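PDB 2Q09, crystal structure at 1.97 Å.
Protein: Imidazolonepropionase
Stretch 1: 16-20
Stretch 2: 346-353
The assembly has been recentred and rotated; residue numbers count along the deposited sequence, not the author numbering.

Stretch 1 16-20: TLRSD
Stretch 2, residues 346-353: AMAGVTRH

Contact between residues 16-20 and 346-353 of imidazolonepropionase, two segments of one chain brought together across at least 330 residues of sequence. Together they bury 274 Å², most of it on L17 and R352. Stretch 1 is irregular: T16 has phi/psi -64/-27, L17 turns through the left-handed region at 56/31, R18 is extended at -65/138, and S19 (-62/-24) and D20 (-100/5) follow. In stretch 2, A346, M347 and A348 lie in a helix that begins earlier in the chain, and R352 and H353 start another. V350 (-110/10) precedes T351, which at -128/-96 is outside both helices, although H353 N still bonds to A348 O at 2.9 Å. The nearest CA atoms across the contact are those of L17 and A348, 6.7 Å apart.

L17 points its CA-to-CB bond toward stretch 2, with chi1 at -92°, between wells, and chi2 m. Its CD2 lies 4.0 Å from CG of M347, a selenomethionine with chi angles t, p, t, while its CD1 lies 4.3 Å from CB of A348 and 4.0 Å from A348 CA. These are apolar contacts, and the leucine methyl lies close to the helix backbone. L17 CG also rests 3.6 Å from OG1 of T351. That hydroxyl (chi1 p) donates to M347 O at 2.8 Å, so its polar demand is met within stretch 2 even as it packs against leucine. T351 occupies the N-cap position but makes no capping bond with its side chain.

R352 supplies the polar half of the contact. Its CA-to-CB bond points toward stretch 1, and the side chain extends through chi1 t and chi2 t, then bends at chi3 p, with chi4 at -126°. NH1 donates to L17 O at 2.9 Å and an N-H...O angle of 157°; the oxygen sits at the guanidinium edge near its plane, where an N-H can reach it. S19 CA lies over one guanidinium face, and nearer the backbone the aliphatic part of the arginine packs against the serine, R352 CD being 3.7 Å from S19 CB. A water lies between the segments; it can donate to R18 O at 2.9 Å and accepts a weak bond from R352 NH1, also at 2.9 Å.

The R18 side chain (m, t, p) starts away from stretch 2; its NH2 pairs with D20 OD2 at 2.9 Å, a salt bridge of charges alone.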

# COMPACT_ATOMS: atom_id res chain seq x y z
N THR A 16 -7.48 19.29 3.48
CA THR A 16 -7.98 18.68 2.26
C THR A 16 -6.99 17.87 1.46
O THR A 16 -7.40 16.95 0.74
CB THR A 16 -8.59 19.74 1.31
OG1 THR A 16 -7.55 20.61 0.84
CG2 THR A 16 -9.64 20.58 2.06
N LEU A 17 -5.71 18.20 1.58
CA LEU A 17 -4.69 17.51 0.80
C LEU A 17 -5.05 17.61 -0.69
O LEU A 17 -4.74 16.72 -1.49
CB LEU A 17 -4.59 16.03 1.22
CG LEU A 17 -3.58 15.61 2.31
CD1 LEU A 17 -2.16 15.91 1.81
CD2 LEU A 17 -3.85 16.38 3.62
N ARG A 18 -5.71 18.71 -1.06
CA ARG A 18 -6.08 18.93 -2.46
C ARG A 18 -4.83 19.09 -3.32
O ARG A 18 -3.88 19.76 -2.93
CB ARG A 18 -6.96 20.18 -2.60
CG ARG A 18 -8.37 20.04 -2.08
CD ARG A 18 -9.18 21.30 -2.38
NE ARG A 18 -9.29 21.52 -3.82
CZ ARG A 18 -9.77 22.63 -4.37
NH1 ARG A 18 -10.18 23.63 -3.62
NH2 ARG A 18 -9.84 22.73 -5.69
N SER A 19 -4.84 18.48 -4.50
CA SER A 19 -3.71 18.54 -5.41
C SER A 19 -3.37 19.96 -5.89
O SER A 19 -2.24 20.24 -6.27
CB SER A 19 -3.97 17.66 -6.64
OG SER A 19 -5.15 18.08 -7.30
N ASP A 20 -4.36 20.85 -5.85
CA ASP A 20 -4.13 22.21 -6.31
C ASP A 20 -3.89 23.20 -5.18
O ASP A 20 -3.78 24.40 -5.41
CB ASP A 20 -5.33 22.67 -7.14
CG ASP A 20 -6.57 22.90 -6.30
OD1 ASP A 20 -6.76 22.17 -5.30
OD2 ASP A 20 -7.36 23.79 -6.65
N ALA A 346 5.13 13.15 3.32
CA ALA A 346 4.71 11.85 3.86
C ALA A 346 3.19 11.74 3.86
O ALA A 346 2.64 10.71 3.50
CB ALA A 346 5.27 11.67 5.27
N MSE A 347 2.51 12.82 4.27
CA MSE A 347 1.06 12.82 4.31
C MSE A 347 0.47 12.67 2.90
O MSE A 347 -0.44 11.87 2.67
CB MSE A 347 0.54 14.11 4.98
CG MSE A 347 -0.96 14.14 5.18
SE MSE A 347 -1.59 12.65 6.25
CE MSE A 347 -3.45 13.24 6.46
N ALA A 348 1.01 13.42 1.95
CA ALA A 348 0.54 13.29 0.58
C ALA A 348 0.88 11.88 0.12
O ALA A 348 0.17 11.29 -0.70
CB ALA A 348 1.23 14.31 -0.32
N GLY A 349 1.97 11.34 0.67
CA GLY A 349 2.41 10.00 0.32
C GLY A 349 1.43 8.91 0.73
O GLY A 349 1.43 7.83 0.12
N VAL A 350 0.62 9.15 1.75
CA VAL A 350 -0.34 8.14 2.20
C VAL A 350 -1.78 8.54 1.88
O VAL A 350 -2.73 7.92 2.37
CB VAL A 350 -0.22 7.86 3.72
CG1 VAL A 350 1.20 7.37 4.03
CG2 VAL A 350 -0.55 9.11 4.53
N THR A 351 -1.95 9.59 1.08
CA THR A 351 -3.28 10.02 0.68
C THR A 351 -3.33 10.15 -0.84
O THR A 351 -3.52 9.16 -1.54
CB THR A 351 -3.69 11.37 1.33
OG1 THR A 351 -2.68 12.37 1.08
CG2 THR A 351 -3.89 11.20 2.84
N ARG A 352 -3.12 11.37 -1.31
CA ARG A 352 -3.12 11.69 -2.74
C ARG A 352 -2.30 10.75 -3.62
O ARG A 352 -2.82 10.16 -4.57
CB ARG A 352 -2.60 13.13 -2.90
CG ARG A 352 -3.08 13.84 -4.13
CD ARG A 352 -3.01 15.35 -3.95
NE ARG A 352 -1.64 15.87 -3.95
CZ ARG A 352 -1.14 16.62 -2.97
NH1 ARG A 352 -1.88 16.95 -1.93
NH2 ARG A 352 0.11 17.06 -3.05
N HIS A 353 -1.02 10.61 -3.30
CA HIS A 353 -0.13 9.76 -4.08
C HIS A 353 -0.40 8.27 -3.90
O HIS A 353 -0.24 7.51 -4.85
CB HIS A 353 1.31 10.13 -3.74
CG HIS A 353 1.61 11.59 -3.95
ND1 HIS A 353 2.53 12.29 -3.20
CD2 HIS A 353 1.07 12.48 -4.81
CE1 HIS A 353 2.54 13.55 -3.59
NE2 HIS A 353 1.66 13.69 -4.56
O HOH W 1 -2.50 19.31 -0.37